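PDB 4BJI: transcription factor TAU subunit SFC1 from Schizosaccharomyces pombe, which acts within the tauA part of TFIIIC, which binds box A promoter DNA of tRNA and similar genes, and contributes this DNA-binding domain to RNA polymerase III initiation. Local coordinates for residues I12-M17 and Y80-P86; I150-L154 and Y176-D180; G130-P135 and L189-P195; T36-V40 and Y67-L71. One frame throughout, in Å; residues are numbered along the deposited sequence. Where two conformers were deposited one is given.

Contact 1: residues I12-M17 and Y80-P86; sequences IITTNM and YLWTSGP
A parallel pairing between an edge strand and its inner neighbour illustrates how few residues such a bridge needs. T14 lies opposite L81 (CA–CA 4.7 Å) and T15 opposite W82 (CA–CA 4.8 Å), with the first segment extended through N16 and turning at M17. The backbone makes the pairing: L81 N donates to I13 O, T15 N to L81 O and T83 N to T15 O, each at 2.9 Å. T15, M17 and W82 lose the most surface. T15 (chi1 p) and W82 (chi1 m) share a face, so T15 CB sits 4.3 Å from the centroid of the W82 six-membered ring in a CH-pi contact. M17, a selenomethionine in the mmm rotamer, makes an oblique Met-aromatic contact, its SE 4.8 Å from that centroid and 3.7 Å from P86 CD. G85, at phi 88°, leaves room for M17 CG. A water joins M17 N (2.9 Å) to S84 OG (2.7 Å). Strand 14-15 edges the mixed sheet of the HTH domain, while strand 90-93 flanks 79-82 on its other side.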
# COMPACT_ATOMS: atom_id res chain seq x y z
N ILE A 12 6.91 -16.51 4.85
CA ILE A 12 6.32 -15.65 3.84
C ILE A 12 7.09 -15.81 2.53
O ILE A 12 8.33 -15.90 2.52
CB ILE A 12 6.34 -14.18 4.31
CG1 ILE A 12 5.57 -13.26 3.35
CG2 ILE A 12 7.78 -13.69 4.49
CD1 ILE A 12 4.10 -13.43 3.41
N ILE A 13 6.35 -15.95 1.44
CA ILE A 13 6.92 -15.95 0.10
C ILE A 13 6.95 -14.54 -0.42
O ILE A 13 5.93 -13.84 -0.37
CB ILE A 13 6.07 -16.82 -0.85
CG1 ILE A 13 5.99 -18.25 -0.32
CG2 ILE A 13 6.64 -16.77 -2.27
CD1 ILE A 13 4.91 -19.06 -0.95
N THR A 14 8.14 -14.11 -0.86
CA THR A 14 8.32 -12.77 -1.39
C THR A 14 8.44 -12.79 -2.90
O THR A 14 8.90 -13.76 -3.50
CB THR A 14 9.51 -12.07 -0.79
OG1 THR A 14 10.69 -12.82 -1.11
CG2 THR A 14 9.34 -11.93 0.70
N THR A 15 7.99 -11.69 -3.52
CA THR A 15 8.02 -11.49 -4.97
C THR A 15 8.58 -10.12 -5.34
O THR A 15 8.56 -9.17 -4.57
CB THR A 15 6.59 -11.58 -5.63
OG1 THR A 15 5.69 -10.75 -4.93
CG2 THR A 15 6.08 -13.00 -5.63
N ASN A 16 9.09 -10.04 -6.56
CA ASN A 16 9.32 -8.76 -7.22
C ASN A 16 8.64 -8.76 -8.59
O ASN A 16 8.07 -9.76 -9.02
CB ASN A 16 10.81 -8.45 -7.29
CG ASN A 16 11.59 -9.43 -8.15
OD1 ASN A 16 11.25 -9.68 -9.32
ND2 ASN A 16 12.67 -9.96 -7.60
N MSE A 17 8.72 -7.62 -9.28
CA MSE A 17 7.99 -7.43 -10.52
C MSE A 17 8.42 -8.34 -11.65
O MSE A 17 7.70 -8.49 -12.65
CB MSE A 17 8.10 -5.98 -10.98
CG MSE A 17 7.26 -5.03 -10.11
SE MSE A 17 5.34 -5.23 -10.38
CE MSE A 17 5.28 -4.47 -12.15
N TYR A 80 1.13 -13.47 -0.26
CA TYR A 80 2.56 -13.33 -0.51
C TYR A 80 2.91 -11.83 -0.43
O TYR A 80 2.02 -10.98 -0.47
CB TYR A 80 2.94 -13.93 -1.88
CG TYR A 80 2.29 -13.26 -3.08
CD1 TYR A 80 1.01 -13.60 -3.51
CD2 TYR A 80 2.96 -12.26 -3.77
CE1 TYR A 80 0.43 -12.96 -4.62
CE2 TYR A 80 2.39 -11.61 -4.85
CZ TYR A 80 1.14 -11.97 -5.29
OH TYR A 80 0.59 -11.29 -6.36
N LEU A 81 4.19 -11.49 -0.34
CA LEU A 81 4.63 -10.14 -0.04
C LEU A 81 5.54 -9.59 -1.13
O LEU A 81 6.55 -10.21 -1.47
CB LEU A 81 5.42 -10.16 1.27
CG LEU A 81 6.11 -8.87 1.70
CD1 LEU A 81 5.16 -7.74 1.95
CD2 LEU A 81 6.96 -9.13 2.98
N TRP A 82 5.21 -8.43 -1.68
CA TRP A 82 6.09 -7.75 -2.63
C TRP A 82 7.23 -7.06 -1.91
O TRP A 82 6.99 -6.33 -0.94
CB TRP A 82 5.31 -6.70 -3.40
CG TRP A 82 4.23 -7.27 -4.26
CD1 TRP A 82 2.93 -7.46 -3.91
CD2 TRP A 82 4.34 -7.77 -5.60
NE1 TRP A 82 2.22 -8.02 -4.94
CE2 TRP A 82 3.07 -8.23 -6.00
CE3 TRP A 82 5.41 -7.88 -6.51
CZ2 TRP A 82 2.84 -8.80 -7.25
CZ3 TRP A 82 5.17 -8.42 -7.75
CH2 TRP A 82 3.91 -8.90 -8.11
N THR A 83 8.47 -7.25 -2.35
CA THR A 83 9.55 -6.52 -1.65
C THR A 83 10.10 -5.35 -2.42
O THR A 83 11.00 -4.67 -1.94
CB THR A 83 10.64 -7.45 -1.23
OG1 THR A 83 10.99 -8.24 -2.34
CG2 THR A 83 10.12 -8.33 -0.10
N SER A 84 9.55 -5.06 -3.60
CA SER A 84 9.92 -3.88 -4.38
C SER A 84 8.83 -3.66 -5.42
O SER A 84 7.94 -4.49 -5.57
CB SER A 84 11.28 -4.10 -5.03
OG SER A 84 11.23 -5.26 -5.84
N GLY A 85 8.94 -2.55 -6.15
CA GLY A 85 8.00 -2.25 -7.21
C GLY A 85 6.78 -1.47 -6.72
O GLY A 85 6.73 -1.04 -5.54
N PRO A 86 5.80 -1.30 -7.58
CA PRO A 86 4.64 -0.45 -7.28
C PRO A 86 3.73 -1.02 -6.21
O PRO A 86 2.85 -0.28 -5.72
CB PRO A 86 3.91 -0.31 -8.63
CG PRO A 86 4.34 -1.51 -9.41
CD PRO A 86 5.77 -1.80 -8.96
O HOH W 1 10.07 -5.23 -8.33

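Contact 2: residues I150-L154 and Y176-D180; sequences IAPLL and YKVRD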
# COMPACT_ATOMS: atom_id res chain seq x y z
N ILE A 150 -5.25 15.61 -3.83
CA ILE A 150 -4.39 14.59 -4.44
C ILE A 150 -5.20 13.47 -5.09
O ILE A 150 -4.88 12.98 -6.18
CB ILE A 150 -3.41 14.02 -3.40
CG1 ILE A 150 -2.55 15.18 -2.88
CG2 ILE A 150 -2.59 12.92 -4.03
CD1 ILE A 150 -1.51 14.82 -1.78
N ALA A 151 -6.24 13.01 -4.42
CA ALA A 151 -6.97 11.88 -4.93
C ALA A 151 -7.46 12.03 -6.39
O ALA A 151 -7.36 11.08 -7.15
CB ALA A 151 -8.11 11.55 -3.98
N PRO A 152 -7.97 13.22 -6.79
CA PRO A 152 -8.43 13.33 -8.19
C PRO A 152 -7.32 13.12 -9.20
O PRO A 152 -7.58 12.69 -10.34
CB PRO A 152 -8.96 14.76 -8.27
CG PRO A 152 -9.33 15.11 -6.86
CD PRO A 152 -8.26 14.44 -6.01
N LEU A 153 -6.08 13.41 -8.82
CA LEU A 153 -4.96 13.22 -9.74
C LEU A 153 -4.82 11.76 -10.16
O LEU A 153 -4.42 11.45 -11.29
CB LEU A 153 -3.64 13.69 -9.13
CG LEU A 153 -3.52 15.19 -8.88
CD1 LEU A 153 -2.26 15.49 -8.06
CD2 LEU A 153 -3.49 15.91 -10.14
N LEU A 154 -5.06 10.84 -9.21
CA LEU A 154 -4.98 9.43 -9.58
C LEU A 154 -6.33 8.86 -10.01
O LEU A 154 -6.34 7.91 -10.83
CB LEU A 154 -4.31 8.57 -8.52
CG LEU A 154 -2.87 8.93 -8.17
CD1 LEU A 154 -2.33 8.01 -7.09
CD2 LEU A 154 -1.96 8.90 -9.40
N TYR A 176 4.80 10.78 -10.48
CA TYR A 176 5.82 11.52 -9.71
C TYR A 176 5.31 12.88 -9.25
O TYR A 176 5.74 13.35 -8.20
CB TYR A 176 7.16 11.55 -10.49
CG TYR A 176 7.82 10.17 -10.51
CD1 TYR A 176 8.21 9.56 -9.33
CD2 TYR A 176 8.01 9.48 -11.70
CE1 TYR A 176 8.79 8.31 -9.33
CE2 TYR A 176 8.57 8.21 -11.71
CZ TYR A 176 8.95 7.65 -10.52
OH TYR A 176 9.51 6.37 -10.51
N LYS A 177 4.34 13.47 -9.95
CA LYS A 177 3.66 14.66 -9.42
C LYS A 177 2.94 14.31 -8.13
O LYS A 177 3.09 15.00 -7.11
CB LYS A 177 2.69 15.24 -10.42
CG LYS A 177 1.78 16.29 -9.75
CD LYS A 177 0.80 16.93 -10.71
CE LYS A 177 1.52 17.96 -11.56
NZ LYS A 177 0.53 18.78 -12.38
N VAL A 178 2.19 13.21 -8.11
CA VAL A 178 1.49 12.76 -6.93
C VAL A 178 2.48 12.47 -5.80
O VAL A 178 2.30 12.91 -4.65
CB VAL A 178 0.64 11.53 -7.26
CG1 VAL A 178 0.17 10.86 -5.96
CG2 VAL A 178 -0.54 11.98 -8.08
N ARG A 179 3.56 11.76 -6.11
CA ARG A 179 4.56 11.45 -5.09
C ARG A 179 5.16 12.75 -4.50
O ARG A 179 5.31 12.86 -3.27
CB ARG A 179 5.62 10.50 -5.70
CG ARG A 179 6.62 9.87 -4.72
CD ARG A 179 7.73 10.83 -4.25
NE ARG A 179 8.36 11.56 -5.34
CZ ARG A 179 9.36 11.14 -6.10
NH1 ARG A 179 9.90 9.94 -5.91
NH2 ARG A 179 9.84 11.92 -7.06
N ASP A 180 5.49 13.70 -5.35
CA ASP A 180 6.07 14.96 -4.88
C ASP A 180 5.09 15.71 -4.00
O ASP A 180 5.51 16.30 -2.98
CB ASP A 180 6.52 15.81 -6.04
CG ASP A 180 7.81 15.27 -6.71
OD1 ASP A 180 8.42 14.28 -6.24
OD2 ASP A 180 8.21 15.86 -7.71
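This is a small, buried, wholly apolar contact between the start of the short helix 151-155 and the first half of the long helix 172-189. It is a worked example of close packing round a single side chain: V178, its CA-to-CB bond directed at the other segment, packs among I150, L153 and L154. V178 CG1 meets I150 CG2 at 3.9 Å, and V178 CG2 lies 3.7 Å from L153 CB and 3.6 Å from L154 CD2. All three partners adopt the mt rotamer, and the first helical turn, with L153 N bonded to I150 O at 2.9 Å, brings them to the same side. K177 adds its aliphatic part, CD lying 4.3 Å from L153 CD1, while its NZ bonds to the carbonyl oxygens of L204 and A206. On the far side of helix 172-189, R179 NE and D180 OD1 form a salt bridge of 2.9 Å. I150 and L153 also touch L181 one turn along that helix, and L153 reaches L204 of helix 197-205.

Contact 3: residues G130-P135 and L189-P195; sequences GKTLFP and LIEGEMP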
# COMPACT_ATOMS: atom_id res chain seq x y z
N GLY A 130 -3.70 14.54 4.18
CA GLY A 130 -3.03 15.81 3.96
C GLY A 130 -3.05 16.76 5.11
O GLY A 130 -2.56 17.90 4.97
N LYS A 131 -3.60 16.36 6.25
CA LYS A 131 -3.76 17.31 7.34
C LYS A 131 -3.55 16.76 8.72
O LYS A 131 -3.31 17.55 9.67
CB LYS A 131 -5.11 18.02 7.27
CG LYS A 131 -6.31 17.13 7.24
CD LYS A 131 -7.57 18.00 7.15
CE LYS A 131 -8.84 17.19 7.16
NZ LYS A 131 -10.02 18.12 7.13
N THR A 132 -3.64 15.47 8.92
CA THR A 132 -3.42 14.94 10.27
C THR A 132 -1.91 14.97 10.62
O THR A 132 -1.06 14.48 9.88
CB THR A 132 -4.09 13.56 10.43
OG1 THR A 132 -5.51 13.70 10.27
CG2 THR A 132 -3.83 13.06 11.84
N LEU A 133 -1.57 15.61 11.74
CA LEU A 133 -0.16 15.82 12.11
C LEU A 133 0.53 14.55 12.62
O LEU A 133 -0.11 13.63 13.13
CB LEU A 133 -0.06 16.90 13.18
CG LEU A 133 -0.67 18.26 12.81
CD1 LEU A 133 -0.54 19.20 14.03
CD2 LEU A 133 -0.03 18.85 11.56
N PHE A 134 1.85 14.52 12.49
CA PHE A 134 2.67 13.47 13.06
C PHE A 134 2.29 12.06 12.62
O PHE A 134 2.18 11.14 13.44
CB PHE A 134 2.63 13.56 14.61
CG PHE A 134 2.89 14.94 15.14
CD1 PHE A 134 4.07 15.60 14.85
CD2 PHE A 134 1.95 15.58 15.94
CE1 PHE A 134 4.32 16.87 15.34
CE2 PHE A 134 2.20 16.86 16.44
CZ PHE A 134 3.38 17.50 16.13
N PRO A 135 2.08 11.88 11.32
CA PRO A 135 1.83 10.52 10.87
C PRO A 135 3.07 9.65 11.07
O PRO A 135 4.18 10.12 10.85
CB PRO A 135 1.50 10.70 9.38
CG PRO A 135 2.22 11.91 8.97
CD PRO A 135 2.14 12.83 10.21
N LEU A 189 3.75 17.80 7.87
CA LEU A 189 2.93 17.09 8.85
C LEU A 189 3.82 16.43 9.93
O LEU A 189 3.46 16.44 11.10
CB LEU A 189 2.04 16.05 8.16
CG LEU A 189 1.03 16.66 7.15
CD1 LEU A 189 0.41 15.57 6.33
CD2 LEU A 189 -0.06 17.49 7.90
N ILE A 190 4.95 15.85 9.53
CA ILE A 190 5.80 15.17 10.51
C ILE A 190 6.47 16.18 11.44
O ILE A 190 6.89 15.81 12.55
CB ILE A 190 6.85 14.24 9.86
CG1 ILE A 190 7.87 15.04 9.07
CG2 ILE A 190 6.17 13.18 8.98
CD1 ILE A 190 8.95 14.17 8.43
N GLU A 191 6.56 17.44 11.01
CA GLU A 191 7.10 18.53 11.86
C GLU A 191 6.04 19.21 12.72
O GLU A 191 6.34 20.13 13.48
CB GLU A 191 7.77 19.60 11.00
CG GLU A 191 9.08 19.18 10.33
CD GLU A 191 10.13 18.75 11.33
OE1 GLU A 191 10.22 19.37 12.41
OE2 GLU A 191 10.88 17.79 11.03
N GLY A 192 4.79 18.77 12.61
CA GLY A 192 3.69 19.39 13.31
C GLY A 192 3.15 20.66 12.68
O GLY A 192 2.51 21.48 13.36
N GLU A 193 3.37 20.81 11.37
CA GLU A 193 2.89 21.97 10.61
C GLU A 193 1.90 21.60 9.51
O GLU A 193 2.01 20.55 8.88
CB GLU A 193 4.09 22.70 9.98
CG GLU A 193 5.06 23.17 11.06
CD GLU A 193 6.32 23.81 10.54
OE1 GLU A 193 6.65 23.66 9.35
OE2 GLU A 193 6.99 24.48 11.36
N MSE A 194 0.93 22.48 9.26
CA MSE A 194 0.04 22.32 8.12
C MSE A 194 0.79 22.68 6.85
O MSE A 194 1.54 23.66 6.81
CB MSE A 194 -1.20 23.20 8.27
CG MSE A 194 -2.21 22.65 9.26
SE MSE A 194 -2.92 20.92 8.66
CE MSE A 194 -3.63 21.48 6.98
N PRO A 195 0.62 21.86 5.81
CA PRO A 195 1.27 22.18 4.53
C PRO A 195 0.80 23.54 4.04
O PRO A 195 -0.34 23.91 4.26
CB PRO A 195 0.81 21.04 3.60
CG PRO A 195 0.42 19.94 4.51
CD PRO A 195 -0.07 20.56 5.79
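Just one direct hydrogen bond joins these two loops: F134 N donates to L189 O at 2.9 Å, almost linearly. The same carbonyl accepts from G192 N at 3.1 Å, closing the type I turn L189-G192, so one oxygen serves both the turn and the facing loop. This is the end of helix 172-189, and it shows a standard way of stopping a helix: G192, with phi 80°, completes a Schellman motif. Its missing side chain also matters to the contact, because F134 CE1 comes within 3.3 Å of G192 CA, where a CB would clash. The apolar contacts centre on L189. Its CD2 lies 3.9 Å from L133 CD2 and its CB 3.8 Å from P135 CD, while P135 CG rests 4.1 Å from I190 CG2. Further van der Waals contacts follow beyond the turn, where the selenomethionine M194 places SE 3.5 Å from K131 O and P195 CG approaches G130 O at 3.6 Å. P135 also touches L186, and P195 touches K185, both of helix 172-189.

Contact 4: residues T36-V40 and Y67-L71; sequences TIQEV and YTHYL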
# COMPACT_ATOMS: atom_id res chain seq x y z
N THR A 36 -4.83 -20.11 18.03
CA THR A 36 -4.65 -18.67 18.27
C THR A 36 -4.42 -17.98 16.91
O THR A 36 -4.96 -16.90 16.63
CB THR A 36 -3.46 -18.37 19.23
OG1 THR A 36 -3.76 -18.93 20.52
CG2 THR A 36 -3.25 -16.87 19.40
N ILE A 37 -3.60 -18.58 16.05
CA ILE A 37 -3.32 -17.99 14.74
C ILE A 37 -4.48 -18.22 13.78
O ILE A 37 -4.78 -17.35 12.95
CB ILE A 37 -1.99 -18.55 14.19
CG1 ILE A 37 -0.85 -18.13 15.10
CG2 ILE A 37 -1.69 -18.06 12.76
CD1 ILE A 37 -0.75 -16.60 15.37
N GLN A 38 -5.16 -19.35 13.87
CA GLN A 38 -6.35 -19.61 13.05
C GLN A 38 -7.39 -18.50 13.22
O GLN A 38 -8.02 -18.08 12.25
CB GLN A 38 -6.97 -20.97 13.38
CG GLN A 38 -7.99 -21.39 12.34
CD GLN A 38 -7.35 -21.61 10.96
OE1 GLN A 38 -6.28 -22.23 10.85
NE2 GLN A 38 -8.01 -21.11 9.92
N GLU A 39 -7.58 -17.99 14.44
CA GLU A 39 -8.51 -16.89 14.66
C GLU A 39 -8.13 -15.69 13.80
O GLU A 39 -8.99 -15.04 13.24
CB GLU A 39 -8.55 -16.49 16.15
CG GLU A 39 -9.63 -15.46 16.49
CD GLU A 39 -9.55 -14.97 17.94
OE1 GLU A 39 -8.82 -15.60 18.74
OE2 GLU A 39 -10.20 -13.96 18.26
N VAL A 40 -6.84 -15.41 13.70
CA VAL A 40 -6.38 -14.27 12.89
C VAL A 40 -6.59 -14.55 11.42
O VAL A 40 -7.05 -13.66 10.68
CB VAL A 40 -4.90 -13.94 13.18
CG1 VAL A 40 -4.48 -12.69 12.44
CG2 VAL A 40 -4.69 -13.78 14.70
N TYR A 67 -4.36 -8.75 17.78
CA TYR A 67 -3.76 -9.51 16.68
C TYR A 67 -2.45 -8.89 16.19
O TYR A 67 -1.79 -9.45 15.31
CB TYR A 67 -4.72 -9.61 15.49
CG TYR A 67 -6.02 -10.35 15.76
CD1 TYR A 67 -6.17 -11.15 16.88
CD2 TYR A 67 -7.08 -10.26 14.87
CE1 TYR A 67 -7.35 -11.84 17.11
CE2 TYR A 67 -8.26 -10.93 15.09
CZ TYR A 67 -8.39 -11.71 16.23
OH TYR A 67 -9.57 -12.39 16.45
N THR A 68 -2.05 -7.75 16.76
CA THR A 68 -0.89 -6.99 16.27
C THR A 68 0.34 -7.83 15.89
O THR A 68 0.87 -7.70 14.78
CB THR A 68 -0.44 -5.91 17.28
OG1 THR A 68 -1.50 -4.98 17.48
CG2 THR A 68 0.79 -5.14 16.75
N HIS A 69 0.83 -8.63 16.83
CA HIS A 69 2.04 -9.41 16.57
C HIS A 69 1.77 -10.88 16.30
O HIS A 69 2.70 -11.66 16.23
CB HIS A 69 3.04 -9.28 17.73
CG HIS A 69 3.55 -7.89 17.93
ND1 HIS A 69 4.25 -7.20 16.96
CD2 HIS A 69 3.43 -7.05 18.98
CE1 HIS A 69 4.56 -6.00 17.41
NE2 HIS A 69 4.07 -5.88 18.64
N TYR A 70 0.50 -11.26 16.11
CA TYR A 70 0.21 -12.54 15.47
C TYR A 70 0.01 -12.39 13.95
O TYR A 70 0.13 -13.36 13.21
CB TYR A 70 -1.00 -13.21 16.10
CG TYR A 70 -0.83 -13.55 17.59
CD1 TYR A 70 0.35 -14.11 18.06
CD2 TYR A 70 -1.85 -13.30 18.49
CE1 TYR A 70 0.51 -14.40 19.41
CE2 TYR A 70 -1.70 -13.60 19.83
CZ TYR A 70 -0.52 -14.17 20.26
OH TYR A 70 -0.33 -14.48 21.58
N LEU A 71 -0.26 -11.17 13.51
CA LEU A 71 -0.57 -10.91 12.08
C LEU A 71 0.55 -11.45 11.18
O LEU A 71 0.27 -12.05 10.13
CB LEU A 71 -0.79 -9.43 11.86
CG LEU A 71 -1.07 -9.01 10.43
CD1 LEU A 71 -2.30 -9.73 9.92
CD2 LEU A 71 -1.25 -7.50 10.39
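Two tyrosines of one short segment, Y67 and Y70, meet the first turns of helix 35-50 at different heights, Y67 on E39 and V40, Y70 on T36, I37 and V40. Both have chi1 in the m well, with CA-to-CB bonds directed at the helix. The ring of Y67, at chi2 -14°, lies over V40, whose t rotamer brings CG2 to 3.9 Å from the ring centroid, 20° off its normal, in a CH-pi contact. The hydroxyl then reaches E39, whose chain is extended (chi1 and chi2 both t), so that Y67 OH donates to E39 OE2 at a very short 2.5 Å. The Y70 ring, at chi2 -44°, offers a face to T36: the m rotamer places T36 CG2 4.0 Å from its centroid, again a CH-pi contact. Y70 CB receives I37 CD1 at 3.5 Å, reached through the mm rotamer of I37, and V40 CG2 at 4.0 Å. The 67-71 backbone is itself turned, L71 N bonding to Y67 O at 2.9 Å. Within the HTH domain, I37 and V40 also pack on A74 of helix 71-74, and L71 bridges to L60 of helix 56-60 and L44 of helix 35-50.

In the fold
Starting from the N terminus, the chain enters contact 1 at strand 14-15 and returns to close it at 80-86. Inside that span contact 4 opens and closes, so the helices packed around 35-50 belong to a loop sealed by the small mixed sheet; both contacts belong to the region assigned to the TFIIIC-subunit HTH domain. Contact 3 then opens at 130-135 and closes only at 189-195, enclosing contact 2, which ties helix 151-155 to helix 172-189. The two pairs follow in series and none cross. Contacts 2 and 3 both use helix 172-189, in its first half and at its end, their centres about 18 Å apart. Contacts 2 and 4, with centres about 35 Å apart, occupy opposite sides of the chain's centre.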